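Local coordinates for protein 5,10-methylenetetrahydrofolate dehydrogenase (Bombyx mori, PDB 5ZF1) that probably catalyses the NADP+-dependent oxidation of 5,10-methylenetetrahydrofolate to 5,10-methenyltetrahydrofolate in one-carbon folate metabolism, at residues B[49-52]-B[53-57]; B[286-289]-B[290-293]. All coordinates share one frame; numbering follows the deposited sequence.

Contact 1: B[49-52]-B[53-57]; sequences YVRN and KVEAA
Lys53 sits one turn after Tyr49 in helix 44-60, its aliphatic chain running past the tyrosine's backbone oxygen, with Lys53 CG 3.3 Å from Tyr49 O. Its first torsion sets CG beside the backbone N (chi1 -58°), and the chain then runs extended to NZ. At the next position, Val54 CG2 comes within 3.2 Å of Val50 O and meets Val50 CG1 at 4.3 Å, the one apolar side-chain pair here. On the exposed flank Arg51 and Glu55 lie side by side, with Glu55 OE2 3.1 Å from Arg51 CG. The opposite charges nevertheless stay apart: Arg51 NE is 4.7 Å from Glu55 OE2, and the arginine chain bends at a nearly eclipsed CG-CD bond (chi3 -10°).

Beneath these side chains run four consecutive i to i+4 helix bonds, from Lys53 N to Tyr49 O at 3.2 Å through to Ala56 N to Asn52 O at 3.0 Å. The helix is the crossover of the beta-alpha-beta unit formed with strands 34-40 and 63-69. Val50 and Val54 face Thr66 of that second strand, while Ala56 rests on Val282 of helix 277-298.

Gln97 OE1 receives a hydrogen bond from Lys53 NZ, and Gln97 also touches Tyr49. Replaced by an alanine, the lysine would probably leave Gln97 OE1 without this donor and Leu285 without the chain that packs on it. The Tyr-X-X-X-Lys spacing is consistent with the signature of this family: one helical turn brings both side chains to Gln97, and of the two it is Lys53 that bonds to it.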
ATOM      1  N   TYR B  49     -23.206 -15.792   5.526  1.00 45.30           N
ATOM      2  CA  TYR B  49     -21.759 -15.698   5.378  1.00 46.49           C
ATOM      3  C   TYR B  49     -21.038 -16.244   6.606  1.00 48.82           C
ATOM      4  O   TYR B  49     -20.016 -16.928   6.479  1.00 45.96           O
ATOM      5  CB  TYR B  49     -21.358 -14.246   5.111  1.00 54.84           C
ATOM      6  CG  TYR B  49     -21.769 -13.744   3.737  1.00 57.65           C
ATOM      7  CD1 TYR B  49     -22.225 -14.626   2.761  1.00 55.60           C
ATOM      8  CD2 TYR B  49     -21.715 -12.390   3.421  1.00 57.36           C
ATOM      9  CE1 TYR B  49     -22.604 -14.179   1.507  1.00 57.42           C
ATOM     10  CE2 TYR B  49     -22.094 -11.932   2.167  1.00 61.01           C
ATOM     11  CZ  TYR B  49     -22.537 -12.832   1.215  1.00 68.60           C
ATOM     12  OH  TYR B  49     -22.917 -12.389  -0.033  1.00 66.31           O
ATOM     13  N   VAL B  50     -21.556 -15.963   7.802  1.00 45.21           N
ATOM     14  CA  VAL B  50     -20.904 -16.457   9.011  1.00 54.74           C
ATOM     15  C   VAL B  50     -21.089 -17.966   9.152  1.00 45.88           C
ATOM     16  O   VAL B  50     -20.170 -18.676   9.584  1.00 39.25           O
ATOM     17  CB  VAL B  50     -21.414 -15.684  10.241  1.00 49.47           C
ATOM     18  CG1 VAL B  50     -21.270 -16.515  11.512  1.00 50.68           C
ATOM     19  CG2 VAL B  50     -20.644 -14.396  10.375  1.00 47.33           C
ATOM     20  N   ARG B  51     -22.256 -18.489   8.759  1.00 47.22           N
ATOM     21  CA  ARG B  51     -22.449 -19.932   8.817  1.00 46.17           C
ATOM     22  C   ARG B  51     -21.471 -20.650   7.889  1.00 45.07           C
ATOM     23  O   ARG B  51     -20.947 -21.716   8.230  1.00 37.34           O
ATOM     24  CB  ARG B  51     -23.888 -20.285   8.461  1.00 49.60           C
ATOM     25  CG  ARG B  51     -24.139 -21.787   8.370  1.00 62.31           C
ATOM     26  CD  ARG B  51     -25.587 -22.123   8.024  1.00 66.23           C
ATOM     27  NE  ARG B  51     -26.455 -20.950   8.081  1.00 68.75           N
ATOM     28  CZ  ARG B  51     -27.017 -20.390   7.016  1.00 63.61           C
ATOM     29  NH1 ARG B  51     -26.805 -20.899   5.810  1.00 61.22           N
ATOM     30  NH2 ARG B  51     -27.792 -19.325   7.157  1.00 61.29           N
ATOM     31  N   ASN B  52     -21.182 -20.067   6.719  1.00 42.53           N
ATOM     32  CA  ASN B  52     -20.201 -20.661   5.810  1.00 44.18           C
ATOM     33  C   ASN B  52     -18.814 -20.704   6.437  1.00 31.61           C
ATOM     34  O   ASN B  52     -18.089 -21.695   6.281  1.00 36.36           O
ATOM     35  CB  ASN B  52     -20.159 -19.882   4.493  1.00 41.51           C
ATOM     36  CG  ASN B  52     -21.485 -19.890   3.767  1.00 50.33           C
ATOM     37  OD1 ASN B  52     -22.407 -20.614   4.134  1.00 55.15           O
ATOM     38  ND2 ASN B  52     -21.586 -19.076   2.723  1.00 43.63           N
ATOM     39  N   LYS B  53     -18.416 -19.632   7.131  1.00 37.20           N
ATOM     40  CA  LYS B  53     -17.120 -19.634   7.806  1.00 34.86           C
ATOM     41  C   LYS B  53     -17.081 -20.700   8.893  1.00 36.55           C
ATOM     42  O   LYS B  53     -16.076 -21.406   9.043  1.00 34.57           O
ATOM     43  CB  LYS B  53     -16.817 -18.250   8.383  1.00 37.86           C
ATOM     44  CG  LYS B  53     -16.815 -17.128   7.331  1.00 38.40           C
ATOM     45  CD  LYS B  53     -16.782 -15.726   7.957  1.00 39.86           C
ATOM     46  CE  LYS B  53     -17.021 -14.650   6.902  1.00 47.68           C
ATOM     47  NZ  LYS B  53     -16.653 -13.270   7.364  1.00 51.70           N
ATOM     48  N   VAL B  54     -18.184 -20.856   9.633  1.00 36.31           N
ATOM     49  CA  VAL B  54     -18.248 -21.860  10.694  1.00 38.87           C
ATOM     50  C   VAL B  54     -18.217 -23.272  10.114  1.00 37.42           C
ATOM     51  O   VAL B  54     -17.550 -24.165  10.650  1.00 34.94           O
ATOM     52  CB  VAL B  54     -19.502 -21.640  11.564  1.00 44.12           C
ATOM     53  CG1 VAL B  54     -19.659 -22.776  12.571  1.00 47.85           C
ATOM     54  CG2 VAL B  54     -19.423 -20.307  12.279  1.00 42.21           C
ATOM     55  N   GLU B  55     -18.945 -23.505   9.022  1.00 34.22           N
ATOM     56  CA  GLU B  55     -18.911 -24.826   8.400  1.00 31.83           C
ATOM     57  C   GLU B  55     -17.519 -25.171   7.883  1.00 38.88           C
ATOM     58  O   GLU B  55     -17.076 -26.320   7.990  1.00 33.44           O
ATOM     59  CB  GLU B  55     -19.938 -24.913   7.271  1.00 45.51           C
ATOM     60  CG  GLU B  55     -21.383 -24.941   7.750  1.00 53.01           C
ATOM     61  CD  GLU B  55     -22.374 -24.763   6.614  1.00 68.57           C
ATOM     62  OE1 GLU B  55     -21.976 -24.940   5.442  1.00 68.87           O
ATOM     63  OE2 GLU B  55     -23.555 -24.460   6.890  1.00 72.60           O
ATOM     64  N   ALA B  56     -16.806 -24.199   7.317  1.00 30.15           N
ATOM     65  CA  ALA B  56     -15.454 -24.513   6.873  1.00 28.29           C
ATOM     66  C   ALA B  56     -14.516 -24.728   8.055  1.00 25.66           C
ATOM     67  O   ALA B  56     -13.602 -25.559   7.977  1.00 28.05           O
ATOM     68  CB  ALA B  56     -14.919 -23.414   5.952  1.00 29.69           C
ATOM     69  N   ALA B  57     -14.721 -23.997   9.154  1.00 24.55           N
ATOM     70  CA  ALA B  57     -13.910 -24.228  10.344  1.00 30.13           C
ATOM     71  C   ALA B  57     -14.080 -25.658  10.838  1.00 30.87           C
ATOM     72  O   ALA B  57     -13.099 -26.358  11.107  1.00 28.13           O
ATOM     73  CB  ALA B  57     -14.281 -23.231  11.440  1.00 26.24           C
TER

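Contact 2: B[286-289]-B[290-293]; sequences MHNT and FQAA
Gln291 meets His287 and Asn288 one turn back along helix 277-298, the long C-terminal helix of the chain, whose backbone here is bonded in the alpha-helical i to i+4 pattern.

The backbone supplies four successive bonds. Phe290 N to Met286 O, at 3.0 Å, is nearly straight, with 172° at the hydrogen, and Gln291 N to His287 O is the shortest at 2.8 Å. Ala292 N and Ala293 N continue the series to Asn288 O and Thr289 O, the alanine methyls lying against the carbonyl oxygens that their own N-H groups use. Thr289 OG1 also bonds to the helix's own backbone, at Leu285 O.

Apolar packing is directed outward. Phe290 takes its ring away from the preceding turn to touch Leu18 and Ile22 of helix 7-26 and to stack edge-to-face with Trp25, which also meets Ala293. Met286 reaches Ala56 and Ala57 of helix 44-60.

His287, Asn288 and Gln291 form a polar flank. The amide of Asn288 is fixed by its ND2, which bonds to Val138 O and Ile119 O; that of Gln291 is fixed by NE2 on Thr136 O. These two amides, three residues apart, run side by side, pointing the same way, with planes 87° apart and Asn288 OD1 3.9 Å from Gln291 OE1. His287, its CG opposite the backbone N (chi1 168°), meets the Gln291 amide obliquely, CE1 lying 3.6 Å from Gln291 OE1. Its ND1 donates to Asn288 OD1 at 3.2 Å, the acceptor lying close to the imidazole plane. One water, off the line joining the two oxygens, donates to both, 2.8 Å from Asn288 OD1 and 2.7 Å from Gln291 OE1.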
ATOM      1  N   MET B 286      -9.639 -19.397   6.792  1.00 23.43           N
ATOM      2  CA  MET B 286      -9.176 -20.523   7.603  1.00 21.82           C
ATOM      3  C   MET B 286      -7.658 -20.607   7.599  1.00 20.74           C
ATOM      4  O   MET B 286      -7.033 -20.853   8.644  1.00 23.73           O
ATOM      5  CB  MET B 286      -9.802 -21.821   7.082  1.00 21.47           C
ATOM      6  CG  MET B 286     -11.318 -21.845   7.204  1.00 23.26           C
ATOM      7  SD  MET B 286     -11.921 -21.472   8.864  1.00 28.98           S
ATOM      8  CE  MET B 286     -12.998 -20.074   8.539  1.00 30.49           C
ATOM      9  N   HIS B 287      -7.045 -20.399   6.428  1.00 19.46           N
ATOM     10  CA  HIS B 287      -5.595 -20.290   6.354  1.00 20.14           C
ATOM     11  C   HIS B 287      -5.073 -19.230   7.318  1.00 17.96           C
ATOM     12  O   HIS B 287      -4.079 -19.444   8.027  1.00 20.30           O
ATOM     13  CB  HIS B 287      -5.172 -19.968   4.918  1.00 23.85           C
ATOM     14  CG  HIS B 287      -3.740 -19.552   4.794  1.00 27.43           C
ATOM     15  ND1 HIS B 287      -3.336 -18.237   4.873  1.00 31.11           N
ATOM     16  CD2 HIS B 287      -2.610 -20.285   4.655  1.00 27.47           C
ATOM     17  CE1 HIS B 287      -2.022 -18.175   4.744  1.00 28.11           C
ATOM     18  NE2 HIS B 287      -1.557 -19.403   4.615  1.00 34.44           N
ATOM     19  N   ASN B 288      -5.712 -18.055   7.323  1.00 21.58           N
ATOM     20  CA  ASN B 288      -5.252 -16.965   8.173  1.00 24.10           C
ATOM     21  C   ASN B 288      -5.406 -17.296   9.651  1.00 23.09           C
ATOM     22  O   ASN B 288      -4.562 -16.900  10.461  1.00 23.67           O
ATOM     23  CB  ASN B 288      -6.025 -15.683   7.857  1.00 20.32           C
ATOM     24  CG  ASN B 288      -5.589 -15.037   6.566  1.00 21.10           C
ATOM     25  OD1 ASN B 288      -4.673 -15.518   5.905  1.00 19.69           O
ATOM     26  ND2 ASN B 288      -6.217 -13.905   6.222  1.00 22.26           N
ATOM     27  N   THR B 289      -6.460 -18.030  10.019  1.00 23.39           N
ATOM     28  CA  THR B 289      -6.645 -18.401  11.421  1.00 22.01           C
ATOM     29  C   THR B 289      -5.560 -19.374  11.873  1.00 22.29           C
ATOM     30  O   THR B 289      -4.988 -19.219  12.960  1.00 22.27           O
ATOM     31  CB  THR B 289      -8.046 -19.003  11.617  1.00 22.62           C
ATOM     32  OG1 THR B 289      -9.043 -18.055  11.214  1.00 23.31           O
ATOM     33  CG2 THR B 289      -8.295 -19.361  13.086  1.00 24.95           C
ATOM     34  N   PHE B 290      -5.250 -20.355  11.025  1.00 22.32           N
ATOM     35  CA  PHE B 290      -4.154 -21.284  11.272  1.00 23.55           C
ATOM     36  C   PHE B 290      -2.817 -20.552  11.323  1.00 29.73           C
ATOM     37  O   PHE B 290      -1.992 -20.815  12.208  1.00 27.21           O
ATOM     38  CB  PHE B 290      -4.161 -22.362  10.189  1.00 23.81           C
ATOM     39  CG  PHE B 290      -3.100 -23.422  10.363  1.00 22.08           C
ATOM     40  CD1 PHE B 290      -2.674 -23.808  11.630  1.00 24.76           C
ATOM     41  CD2 PHE B 290      -2.535 -24.036   9.250  1.00 26.82           C
ATOM     42  CE1 PHE B 290      -1.704 -24.771  11.773  1.00 24.62           C
ATOM     43  CE2 PHE B 290      -1.569 -25.005   9.397  1.00 26.81           C
ATOM     44  CZ  PHE B 290      -1.156 -25.377  10.657  1.00 32.15           C
ATOM     45  N   GLN B 291      -2.582 -19.625  10.384  1.00 25.87           N
ATOM     46  CA  GLN B 291      -1.355 -18.832  10.420  1.00 23.45           C
ATOM     47  C   GLN B 291      -1.231 -18.056  11.724  1.00 21.79           C
ATOM     48  O   GLN B 291      -0.151 -18.004  12.321  1.00 27.33           O
ATOM     49  CB  GLN B 291      -1.322 -17.873   9.225  1.00 25.90           C
ATOM     50  CG  GLN B 291      -0.076 -17.009   9.116  1.00 27.23           C
ATOM     51  CD  GLN B 291      -0.324 -15.781   8.239  1.00 31.92           C
ATOM     52  OE1 GLN B 291      -1.083 -15.847   7.280  1.00 35.39           O
ATOM     53  NE2 GLN B 291       0.340 -14.676   8.549  1.00 34.03           N
ATOM     54  N   ALA B 292      -2.318 -17.422  12.170  1.00 22.25           N
ATOM     55  CA  ALA B 292      -2.261 -16.651  13.408  1.00 22.90           C
ATOM     56  C   ALA B 292      -1.986 -17.553  14.606  1.00 28.98           C
ATOM     57  O   ALA B 292      -1.157 -17.225  15.464  1.00 27.59           O
ATOM     58  CB  ALA B 292      -3.555 -15.869  13.610  1.00 22.87           C
ATOM     59  N   ALA B 293      -2.669 -18.696  14.679  1.00 25.52           N
ATOM     60  CA  ALA B 293      -2.456 -19.603  15.805  1.00 26.50           C
ATOM     61  C   ALA B 293      -1.010 -20.066  15.874  1.00 28.91           C
ATOM     62  O   ALA B 293      -0.448 -20.201  16.967  1.00 29.12           O
ATOM     63  CB  ALA B 293      -3.402 -20.806  15.709  1.00 25.18           C
TER
HETATM   64  O   HOH W   1      -2.269 -14.153   5.472  1.00 22.76           O

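How the contacts relate
Both contacts join successive turns of one helix, but their settings differ. Contact 1 is partly buried: helix 44-60 has the exposed Arg51 and Glu55 on one flank and inward-facing valines and alanines on others. Contact 2 is buried, and the amides of Asn288 and Gln291 are bonded to loop carbonyls and share a water. Residues 49-57 belong to the catalytic domain and 286-293 to the NAD(P)-binding part of the sequence, yet the two helices touch. Met286 joins them, its SD 3.7 Å from Ala57 CA and its CE 3.4 Å from Lys53 O, so the small alanines of contact 1 receive the methionine of contact 2.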